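PDB 7KFL: myosin-17 from Arabidopsis thaliana, which is a class XI plant myosin whose globular tail, the region described here, binds cargo and so probably links it to the actin-based motor. Local coordinates for residues E10-L15 against F54-Q59; V35-L40 against R44-E49; D69-L74 against N223-L228; K165-I170 against F243-S248. All blocks are in the same frame, centred on the assembly; numbering follows the deposited sequence.

Contact 1 (E10-L15 against F54-Q59); sequences ENQDLL and FDRIIQ
Arg56 reaches across from helix 53-65 to set its guanidinium beside Asp13 of helix 4-20, its CD passing the end of Gln12. Its chain is bent at chi2 (-146°) and chi3 (56°), and these bends bring NH1 to the acid. NH1 gives a hydrogen bond of 3.0 Å to Asp13 OD1, nearly straight and in the guanidinium plane, and NH2 adds a weak one of 3.5 Å to the same Asp13 OD1. The oxygen is approached from above its carboxylate, whose plane is 86° from that of the guanidinium, so the salt bridge rests on one oxygen and lacks the coplanar two-oxygen pairing. Gln12 crosses the arginine at about a right angle, its OE1 4.1 Å from Arg56 CD. Leu15 CD2 meets Ile57 CD1 at 4.5 Å, a light apolar touch on the buried side. The two short axes run nearly parallel, 10.2 Å apart at closest approach, wide enough for the arginine to bridge them. Helix 31-43 packs against both helices, Leu15 on Cys39 and Ile57 on Ile36; Ile57 also reaches Phe155 of helix 150-186.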
# COMPACT_ATOMS: atom_id res chain seq x y z
N GLU A 10 19.56 15.38 -30.41
CA GLU A 10 18.30 15.66 -31.14
C GLU A 10 17.30 14.53 -30.88
O GLU A 10 16.14 14.84 -30.57
CB GLU A 10 18.56 15.84 -32.65
CG GLU A 10 17.37 15.49 -33.52
CD GLU A 10 17.53 15.80 -35.00
OE1 GLU A 10 18.51 15.32 -35.61
OE2 GLU A 10 16.67 16.53 -35.55
N ASN A 11 17.75 13.28 -31.01
CA ASN A 11 16.92 12.05 -30.83
C ASN A 11 16.42 11.96 -29.38
O ASN A 11 15.24 11.61 -29.19
CB ASN A 11 17.69 10.79 -31.21
CG ASN A 11 17.84 10.60 -32.71
OD1 ASN A 11 17.22 11.32 -33.49
ND2 ASN A 11 18.66 9.64 -33.11
N GLN A 12 17.29 12.26 -28.41
CA GLN A 12 16.96 12.24 -26.96
C GLN A 12 15.97 13.37 -26.64
O GLN A 12 15.01 13.11 -25.91
CB GLN A 12 18.24 12.33 -26.12
CG GLN A 12 19.10 11.07 -26.20
CD GLN A 12 20.49 11.27 -25.66
OE1 GLN A 12 20.76 12.19 -24.89
NE2 GLN A 12 21.39 10.39 -26.05
N ASP A 13 16.21 14.57 -27.19
CA ASP A 13 15.31 15.75 -27.08
C ASP A 13 13.91 15.38 -27.60
O ASP A 13 12.92 15.87 -27.01
CB ASP A 13 15.86 16.97 -27.84
CG ASP A 13 16.69 17.91 -26.99
OD1 ASP A 13 16.27 18.22 -25.86
OD2 ASP A 13 17.76 18.35 -27.48
N LEU A 14 13.84 14.57 -28.65
CA LEU A 14 12.58 14.11 -29.30
C LEU A 14 11.81 13.19 -28.35
O LEU A 14 10.61 13.44 -28.13
CB LEU A 14 12.91 13.40 -30.62
CG LEU A 14 12.50 14.13 -31.89
CD1 LEU A 14 10.98 14.24 -32.00
CD2 LEU A 14 13.14 15.51 -31.98
N LEU A 15 12.47 12.15 -27.81
CA LEU A 15 11.85 11.13 -26.91
C LEU A 15 11.31 11.83 -25.66
O LEU A 15 10.16 11.54 -25.29
CB LEU A 15 12.89 10.06 -26.55
CG LEU A 15 12.36 8.87 -25.74
CD1 LEU A 15 11.26 8.14 -26.50
CD2 LEU A 15 13.49 7.91 -25.39
N PHE A 54 19.40 7.61 -20.77
CA PHE A 54 18.86 6.99 -19.53
C PHE A 54 18.63 8.08 -18.47
O PHE A 54 17.54 8.11 -17.88
CB PHE A 54 19.80 5.90 -19.02
CG PHE A 54 19.98 4.75 -19.97
CD1 PHE A 54 18.91 3.94 -20.32
CD2 PHE A 54 21.23 4.47 -20.51
CE1 PHE A 54 19.08 2.88 -21.19
CE2 PHE A 54 21.39 3.40 -21.39
CZ PHE A 54 20.32 2.61 -21.73
N ASP A 55 19.63 8.94 -18.25
CA ASP A 55 19.56 10.09 -17.30
C ASP A 55 18.33 10.95 -17.63
O ASP A 55 17.62 11.35 -16.68
CB ASP A 55 20.82 10.95 -17.36
CG ASP A 55 21.99 10.41 -16.54
OD1 ASP A 55 21.77 9.46 -15.76
OD2 ASP A 55 23.10 10.94 -16.70
N ARG A 56 18.09 11.21 -18.91
CA ARG A 56 17.05 12.15 -19.40
C ARG A 56 15.65 11.54 -19.21
O ARG A 56 14.72 12.30 -18.88
CB ARG A 56 17.33 12.53 -20.85
CG ARG A 56 18.62 13.32 -21.02
CD ARG A 56 18.55 14.35 -22.13
NE ARG A 56 17.43 15.27 -21.96
CZ ARG A 56 17.03 16.15 -22.87
NH1 ARG A 56 17.65 16.23 -24.04
NH2 ARG A 56 16.00 16.94 -22.62
N ILE A 57 15.52 10.22 -19.42
CA ILE A 57 14.29 9.45 -19.08
C ILE A 57 14.00 9.64 -17.59
O ILE A 57 12.87 10.04 -17.25
CB ILE A 57 14.42 7.96 -19.46
CG1 ILE A 57 14.42 7.76 -20.98
CG2 ILE A 57 13.34 7.13 -18.79
CD1 ILE A 57 14.83 6.37 -21.42
N ILE A 58 15.00 9.37 -16.73
CA ILE A 58 14.88 9.43 -15.25
C ILE A 58 14.49 10.86 -14.84
O ILE A 58 13.55 11.00 -14.03
CB ILE A 58 16.18 8.96 -14.56
CG1 ILE A 58 16.44 7.47 -14.80
CG2 ILE A 58 16.18 9.30 -13.08
CD1 ILE A 58 15.45 6.54 -14.14
N GLN A 59 15.17 11.87 -15.39
CA GLN A 59 14.93 13.31 -15.10
C GLN A 59 13.48 13.67 -15.45
O GLN A 59 12.84 14.41 -14.67
CB GLN A 59 15.92 14.18 -15.86
CG GLN A 59 17.32 14.18 -15.26
CD GLN A 59 18.37 14.70 -16.21
OE1 GLN A 59 18.07 15.18 -17.30
NE2 GLN A 59 19.63 14.60 -15.79

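Contact 2 (V35-L40 against R44-E49); sequences VIYKCL and RSFEVE
The Phe46 ring carries Leu40 CB over one face, a CH-pi contact with CB 4.2 Å from the ring centroid and shifted toward the CE2-CZ rim. Tyr37 comes to the same ring obliquely, its CE1 3.9 Å from Phe46 CE2, and the two aromatic side chains cross at about a right angle. With CG anti to the backbone N (chi1 180°), the tyrosine ring comes back to the phenylalanine although its CB points away, while its hydroxyl is hydrogen-bonded to Thr91. Leu40 splits its branches: CD1 follows CB onto Phe46, and CD2 lies 3.7 Å from Ser45 CB. Leu40 lies in the last turn of helix 31-43, which ends as in a Schellman motif: Arg44 leaves the helix with positive phi (62°), and Ser45 N makes the 6→1 bond to Leu40 O at 2.8 Å, in the carbonyl plane. A type I beta turn from Arg44 to Glu47 follows, closed by Glu47 N on Arg44 O. The Glu47 carboxylate lies over a face of the Arg44 guanidinium, pairing by charge with no N-H aimed at it. Val53 and Phe54 of helix 53-65 also pack on Leu40, and Leu88 of helix 71-89 touches Phe46.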
# COMPACT_ATOMS: atom_id res chain seq x y z
N VAL A 35 7.28 2.80 -26.10
CA VAL A 35 7.97 3.80 -26.96
C VAL A 35 9.43 3.92 -26.50
O VAL A 35 10.32 3.87 -27.37
CB VAL A 35 7.25 5.16 -26.95
CG1 VAL A 35 8.10 6.28 -27.53
CG2 VAL A 35 5.91 5.08 -27.67
N ILE A 36 9.65 4.09 -25.19
CA ILE A 36 11.01 4.21 -24.57
C ILE A 36 11.82 2.97 -24.95
O ILE A 36 12.90 3.14 -25.55
CB ILE A 36 10.92 4.40 -23.04
CG1 ILE A 36 10.45 5.81 -22.67
CG2 ILE A 36 12.24 4.06 -22.37
CD1 ILE A 36 9.94 5.94 -21.26
N TYR A 37 11.31 1.78 -24.63
CA TYR A 37 12.00 0.47 -24.81
C TYR A 37 12.46 0.30 -26.26
O TYR A 37 13.63 -0.10 -26.47
CB TYR A 37 11.08 -0.69 -24.42
CG TYR A 37 11.71 -2.05 -24.59
CD1 TYR A 37 12.81 -2.42 -23.83
CD2 TYR A 37 11.21 -2.97 -25.49
CE1 TYR A 37 13.40 -3.66 -23.98
CE2 TYR A 37 11.78 -4.22 -25.65
CZ TYR A 37 12.89 -4.57 -24.88
OH TYR A 37 13.46 -5.80 -25.02
N LYS A 38 11.59 0.60 -27.23
CA LYS A 38 11.81 0.36 -28.68
C LYS A 38 12.91 1.29 -29.21
O LYS A 38 13.79 0.79 -29.95
CB LYS A 38 10.51 0.52 -29.46
CG LYS A 38 9.53 -0.63 -29.26
CD LYS A 38 8.37 -0.60 -30.22
CE LYS A 38 7.56 -1.88 -30.16
NZ LYS A 38 6.24 -1.70 -30.80
N CYS A 39 12.86 2.58 -28.86
CA CYS A 39 13.92 3.58 -29.18
C CYS A 39 15.29 3.06 -28.72
O CYS A 39 16.23 3.05 -29.54
CB CYS A 39 13.63 4.93 -28.54
SG CYS A 39 12.20 5.77 -29.25
N LEU A 40 15.38 2.65 -27.45
CA LEU A 40 16.63 2.15 -26.82
C LEU A 40 17.09 0.88 -27.54
O LEU A 40 18.32 0.69 -27.68
CB LEU A 40 16.39 1.89 -25.33
CG LEU A 40 16.00 3.10 -24.48
CD1 LEU A 40 15.85 2.70 -23.02
CD2 LEU A 40 17.00 4.24 -24.62
N ARG A 44 20.25 0.84 -29.97
CA ARG A 44 21.18 -0.09 -29.27
C ARG A 44 21.80 0.63 -28.07
O ARG A 44 23.01 0.47 -27.84
CB ARG A 44 22.23 -0.63 -30.24
CG ARG A 44 21.66 -1.32 -31.47
CD ARG A 44 22.71 -1.64 -32.52
NE ARG A 44 23.74 -2.55 -32.03
CZ ARG A 44 23.69 -3.89 -32.09
NH1 ARG A 44 22.65 -4.50 -32.63
NH2 ARG A 44 24.69 -4.60 -31.61
N SER A 45 20.99 1.39 -27.33
CA SER A 45 21.40 2.23 -26.17
C SER A 45 21.77 1.35 -24.97
O SER A 45 22.46 1.85 -24.07
CB SER A 45 20.32 3.22 -25.80
OG SER A 45 20.15 4.19 -26.82
N PHE A 46 21.31 0.10 -24.96
CA PHE A 46 21.65 -0.90 -23.91
C PHE A 46 23.11 -1.35 -24.08
O PHE A 46 23.68 -1.87 -23.11
CB PHE A 46 20.68 -2.08 -23.94
CG PHE A 46 19.24 -1.75 -23.64
CD1 PHE A 46 18.90 -0.98 -22.53
CD2 PHE A 46 18.22 -2.22 -24.45
CE1 PHE A 46 17.57 -0.68 -22.26
CE2 PHE A 46 16.89 -1.92 -24.18
CZ PHE A 46 16.57 -1.15 -23.08
N GLU A 47 23.69 -1.15 -25.28
CA GLU A 47 25.02 -1.70 -25.67
C GLU A 47 26.08 -0.60 -25.77
O GLU A 47 27.25 -0.96 -26.00
CB GLU A 47 24.89 -2.46 -26.99
CG GLU A 47 24.21 -3.81 -26.85
CD GLU A 47 23.78 -4.44 -28.16
OE1 GLU A 47 22.85 -3.91 -28.80
OE2 GLU A 47 24.39 -5.47 -28.54
N VAL A 48 25.72 0.68 -25.60
CA VAL A 48 26.70 1.82 -25.62
C VAL A 48 27.34 1.94 -24.23
O VAL A 48 26.64 1.74 -23.23
CB VAL A 48 26.07 3.15 -26.06
CG1 VAL A 48 25.43 3.03 -27.43
CG2 VAL A 48 25.07 3.70 -25.06
N GLU A 49 28.63 2.29 -24.20
CA GLU A 49 29.46 2.36 -22.97
C GLU A 49 29.16 3.67 -22.22
O GLU A 49 29.46 3.72 -21.01
CB GLU A 49 30.95 2.26 -23.33
CG GLU A 49 31.32 0.96 -24.02
CD GLU A 49 31.52 -0.24 -23.11
OE1 GLU A 49 31.48 -0.07 -21.88
OE2 GLU A 49 31.72 -1.35 -23.65

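Contact 3 (D69-L74 against N223-L228); sequences DNNEVL and NSYLNL
Near the start of helix 71-89, Glu72 comes alongside Leu228 of helix 205-231, their CA atoms 7.1 Å apart. Asn70 holds the N-cap position of the first helix without a capping bond from its side chain, and Leu74 N bonds to Asn70 O in the first turn. Leu228 straddles the first helical residues: CD2 lies 3.6 Å from Asn71 O and also touches Asn71 CB, while CD1 is 4.1 Å from Glu72 CA and near its CG. Having CG anti to the backbone N (chi1 174°) carries the branch of Leu228 toward this turn. The contact is helix packing between two remote parts of the largely helical tail, the N-terminal turn of one helix meeting the flank of another. Asn71 ND2 donates to Tyr225 OH at 3.2 Å with a bent angle of 139°, the oxygen lying out of the amide plane. Amide and ring are turned 84° to each other, and Asn71 OD1 sits 3.4 Å from Tyr225 CE2. The hydroxyl is also hydrogen-bonded to Glu177 and Asn71 OD1 weakly to Asn173, both on helix 150-186. With an alanine in place of Asn71, the tyrosine hydroxyl would probably lose this donor and Asn173 its weak acceptor. Leu174 of the same long helix touches the Tyr225 side chain.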
# COMPACT_ATOMS: atom_id res chain seq x y z
N ASP A 69 -0.47 17.86 -6.17
CA ASP A 69 -1.59 17.00 -6.63
C ASP A 69 -1.06 16.13 -7.78
O ASP A 69 -1.44 16.37 -8.95
CB ASP A 69 -2.81 17.84 -7.01
CG ASP A 69 -4.12 17.07 -6.97
OD1 ASP A 69 -4.08 15.82 -6.97
OD2 ASP A 69 -5.18 17.73 -6.92
N ASN A 70 -0.22 15.15 -7.44
CA ASN A 70 0.58 14.33 -8.39
C ASN A 70 -0.03 12.93 -8.53
O ASN A 70 0.68 12.03 -9.01
CB ASN A 70 2.05 14.25 -7.95
CG ASN A 70 2.22 13.88 -6.48
OD1 ASN A 70 1.24 13.67 -5.77
ND2 ASN A 70 3.46 13.79 -6.03
N ASN A 71 -1.30 12.75 -8.15
CA ASN A 71 -1.94 11.41 -8.06
C ASN A 71 -2.07 10.80 -9.46
O ASN A 71 -1.74 9.61 -9.60
CB ASN A 71 -3.29 11.48 -7.34
CG ASN A 71 -3.17 11.24 -5.85
OD1 ASN A 71 -2.37 10.41 -5.41
ND2 ASN A 71 -3.95 11.96 -5.06
N GLU A 72 -2.52 11.59 -10.44
CA GLU A 72 -2.76 11.13 -11.83
C GLU A 72 -1.42 10.79 -12.49
O GLU A 72 -1.32 9.71 -13.10
CB GLU A 72 -3.52 12.19 -12.62
CG GLU A 72 -4.91 12.47 -12.08
CD GLU A 72 -5.74 13.43 -12.93
OE1 GLU A 72 -5.70 13.30 -14.17
OE2 GLU A 72 -6.42 14.30 -12.34
N VAL A 73 -0.43 11.68 -12.36
CA VAL A 73 0.93 11.53 -12.95
C VAL A 73 1.68 10.39 -12.25
O VAL A 73 2.50 9.73 -12.93
CB VAL A 73 1.72 12.86 -12.91
CG1 VAL A 73 2.04 13.31 -11.49
CG2 VAL A 73 2.99 12.79 -13.74
N LEU A 74 1.42 10.15 -10.96
CA LEU A 74 2.04 9.04 -10.18
C LEU A 74 1.48 7.69 -10.63
O LEU A 74 2.29 6.78 -10.87
CB LEU A 74 1.79 9.25 -8.68
CG LEU A 74 2.78 10.17 -7.96
CD1 LEU A 74 2.24 10.58 -6.60
CD2 LEU A 74 4.14 9.50 -7.82
N ASN A 223 -11.80 3.85 -2.97
CA ASN A 223 -12.36 3.59 -4.33
C ASN A 223 -11.75 4.57 -5.35
O ASN A 223 -11.48 4.13 -6.48
CB ASN A 223 -13.89 3.67 -4.35
CG ASN A 223 -14.57 2.36 -3.99
OD1 ASN A 223 -13.99 1.29 -4.15
ND2 ASN A 223 -15.80 2.43 -3.52
N SER A 224 -11.57 5.84 -4.97
CA SER A 224 -10.93 6.88 -5.82
C SER A 224 -9.57 6.36 -6.32
O SER A 224 -9.36 6.33 -7.55
CB SER A 224 -10.76 8.18 -5.08
OG SER A 224 -12.01 8.63 -4.58
N TYR A 225 -8.70 5.96 -5.39
CA TYR A 225 -7.32 5.50 -5.67
C TYR A 225 -7.38 4.17 -6.44
O TYR A 225 -6.59 4.00 -7.39
CB TYR A 225 -6.50 5.42 -4.38
CG TYR A 225 -6.05 6.76 -3.85
CD1 TYR A 225 -6.96 7.62 -3.26
CD2 TYR A 225 -4.73 7.17 -3.95
CE1 TYR A 225 -6.57 8.86 -2.77
CE2 TYR A 225 -4.33 8.41 -3.47
CZ TYR A 225 -5.25 9.26 -2.87
OH TYR A 225 -4.88 10.48 -2.39
N LEU A 226 -8.31 3.28 -6.07
CA LEU A 226 -8.53 2.00 -6.79
C LEU A 226 -8.85 2.29 -8.27
O LEU A 226 -8.18 1.71 -9.14
CB LEU A 226 -9.65 1.21 -6.11
CG LEU A 226 -10.04 -0.11 -6.78
CD1 LEU A 226 -8.84 -1.02 -6.96
CD2 LEU A 226 -11.13 -0.81 -5.99
N ASN A 227 -9.81 3.18 -8.52
CA ASN A 227 -10.33 3.48 -9.89
C ASN A 227 -9.26 4.24 -10.69
O ASN A 227 -9.19 4.03 -11.92
CB ASN A 227 -11.64 4.26 -9.83
CG ASN A 227 -12.79 3.45 -9.28
OD1 ASN A 227 -12.90 2.25 -9.54
ND2 ASN A 227 -13.67 4.09 -8.52
N LEU A 228 -8.46 5.08 -10.02
CA LEU A 228 -7.36 5.88 -10.63
C LEU A 228 -6.25 4.95 -11.12
O LEU A 228 -5.61 5.28 -12.14
CB LEU A 228 -6.83 6.87 -9.59
CG LEU A 228 -5.60 7.68 -10.02
CD1 LEU A 228 -5.90 8.52 -11.25
CD2 LEU A 228 -5.12 8.56 -8.88

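Contact 4 (K165-I170 against F243-S248)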
# COMPACT_ATOMS: atom_id res chain seq x y z
N LYS A 165 9.75 4.60 -5.13
CA LYS A 165 9.43 5.99 -4.70
C LYS A 165 7.99 6.34 -5.08
O LYS A 165 7.25 6.87 -4.22
CB LYS A 165 10.40 6.99 -5.33
CG LYS A 165 10.10 8.45 -5.06
CD LYS A 165 11.24 9.37 -5.43
CE LYS A 165 10.86 10.83 -5.43
NZ LYS A 165 10.58 11.33 -4.06
N ILE A 166 7.61 6.07 -6.33
CA ILE A 166 6.25 6.37 -6.88
C ILE A 166 5.22 5.55 -6.09
O ILE A 166 4.29 6.17 -5.54
CB ILE A 166 6.21 6.10 -8.40
CG1 ILE A 166 6.98 7.18 -9.17
CG2 ILE A 166 4.77 5.99 -8.90
CD1 ILE A 166 7.38 6.78 -10.57
N TYR A 167 5.40 4.23 -6.00
CA TYR A 167 4.56 3.31 -5.18
C TYR A 167 4.38 3.90 -3.78
O TYR A 167 3.24 3.96 -3.29
CB TYR A 167 5.19 1.92 -5.08
CG TYR A 167 4.54 1.03 -4.05
CD1 TYR A 167 4.93 1.05 -2.73
CD2 TYR A 167 3.51 0.17 -4.41
CE1 TYR A 167 4.34 0.23 -1.78
CE2 TYR A 167 2.90 -0.66 -3.48
CZ TYR A 167 3.31 -0.62 -2.16
OH TYR A 167 2.71 -1.43 -1.24
N GLY A 168 5.50 4.30 -3.15
CA GLY A 168 5.53 4.88 -1.80
C GLY A 168 4.71 6.15 -1.69
O GLY A 168 4.04 6.32 -0.66
N MET A 169 4.74 7.01 -2.72
CA MET A 169 4.07 8.34 -2.73
C MET A 169 2.56 8.17 -2.90
O MET A 169 1.81 8.89 -2.20
CB MET A 169 4.62 9.22 -3.86
CG MET A 169 5.93 9.89 -3.49
SD MET A 169 6.92 10.35 -4.93
CE MET A 169 6.18 11.93 -5.35
N ILE A 170 2.12 7.27 -3.78
CA ILE A 170 0.68 6.91 -3.96
C ILE A 170 0.13 6.44 -2.60
O ILE A 170 -0.86 7.02 -2.13
CB ILE A 170 0.48 5.86 -5.07
CG1 ILE A 170 0.75 6.45 -6.46
CG2 ILE A 170 -0.90 5.23 -5.00
CD1 ILE A 170 0.85 5.42 -7.57
N PHE A 243 -3.07 -1.49 -0.98
CA PHE A 243 -4.29 -1.53 -0.12
C PHE A 243 -4.03 -2.41 1.11
O PHE A 243 -4.50 -2.02 2.20
CB PHE A 243 -5.51 -1.96 -0.95
CG PHE A 243 -6.03 -0.86 -1.84
CD1 PHE A 243 -6.55 0.30 -1.30
CD2 PHE A 243 -5.97 -0.98 -3.23
CE1 PHE A 243 -7.01 1.32 -2.12
CE2 PHE A 243 -6.43 0.04 -4.04
CZ PHE A 243 -6.96 1.19 -3.49
N THR A 244 -3.29 -3.51 0.96
CA THR A 244 -2.86 -4.39 2.08
C THR A 244 -2.03 -3.57 3.07
O THR A 244 -2.28 -3.69 4.28
CB THR A 244 -2.08 -5.62 1.57
OG1 THR A 244 -2.92 -6.33 0.65
CG2 THR A 244 -1.67 -6.55 2.69
N GLN A 245 -1.10 -2.75 2.58
CA GLN A 245 -0.24 -1.86 3.41
C GLN A 245 -1.09 -0.74 4.03
O GLN A 245 -0.74 -0.29 5.13
CB GLN A 245 0.92 -1.29 2.58
CG GLN A 245 1.98 -2.33 2.23
CD GLN A 245 3.32 -1.72 1.91
OE1 GLN A 245 3.42 -0.62 1.36
NE2 GLN A 245 4.38 -2.43 2.26
N ILE A 246 -2.16 -0.31 3.35
CA ILE A 246 -3.06 0.79 3.82
C ILE A 246 -3.99 0.25 4.92
O ILE A 246 -4.24 0.99 5.89
CB ILE A 246 -3.83 1.41 2.64
CG1 ILE A 246 -2.91 2.24 1.75
CG2 ILE A 246 -5.03 2.22 3.12
CD1 ILE A 246 -2.56 3.60 2.32
N PHE A 247 -4.51 -0.97 4.76
CA PHE A 247 -5.39 -1.63 5.77
C PHE A 247 -4.56 -1.94 7.02
O PHE A 247 -5.11 -1.82 8.14
CB PHE A 247 -6.09 -2.86 5.18
CG PHE A 247 -7.43 -2.56 4.56
CD1 PHE A 247 -7.54 -1.66 3.51
CD2 PHE A 247 -8.58 -3.17 5.03
CE1 PHE A 247 -8.78 -1.38 2.94
CE2 PHE A 247 -9.82 -2.89 4.46
CZ PHE A 247 -9.91 -2.00 3.42
N SER A 248 -3.29 -2.30 6.84
CA SER A 248 -2.26 -2.37 7.91
C SER A 248 -2.28 -1.07 8.73
O SER A 248 -2.40 -1.16 9.96
CB SER A 248 -0.89 -2.65 7.33
OG SER A 248 0.12 -1.94 8.04
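Hydrogen bonding carries this contact: Tyr167 OH gives a weak bond to Gln245 OE1, the two oxygens 2.8 Å apart. The amide oxygen arrives at the edge of the phenol ring and in its plane, 3.4 Å from Tyr167 CE1, while the amide plane itself is turned 61° from the ring. Gln245 OE1 has a stronger partner in Arg171, one helical turn beyond Tyr167, whose NH1 donates to it, so one carbonyl oxygen takes donors from two residues of helix 150-186. At the other end of the amide, Gln245 NE2 donates to Ser383 O and more weakly to Asp381. Partners at both ends should fix the rotation of the amide and satisfy its polar atoms in a buried place. The positive charge of Arg171 would probably polarise the carbonyl further. A leucine in place of Gln245 is likely to leave Arg171 NH1 and the tyrosine hydroxyl without this shared acceptor and Ser383 O without its donor.

Beyond the bond there is little packing: Tyr167 OH passes 3.7 Å from Gln245 CG. The tyrosine, its CG anti to the backbone N (chi1 169°), spans the larger part of the gap, and the glutamine chain, extended beyond CG, meets it. Phe386 stacks edge-to-face with the Tyr167 ring, and Pro385 touches both residues. Helix 150-186 meets helix 236-260, within the DIL region, near the centre of the chain; helix 71-89 packs on Ile166 and Ile170, and helix 205-231 on Phe243.

Contacts 1 and 2 form one neighbourhood far from the chain's centre, their centres 11 Å apart and sharing the packing of helices 31-43 and 53-65; Phe54 CZ, for instance, lies 3.3 Å from Ser45 O. Contacts 3 and 4 touch one another nearer the middle, with Leu74 and Ile170 between them, and their segments alternate along the sequence. Contacts 2 and 4 are buried, yet one is aromatic and aliphatic around a turn and the other is almost wholly polar. The partly buried pair, contacts 1 and 3, each combine a polar link with leucine packing, charged in contact 1 and neutral in contact 3. Helix 150-186 borders contacts 1 and 3 and supplies one side of contact 4.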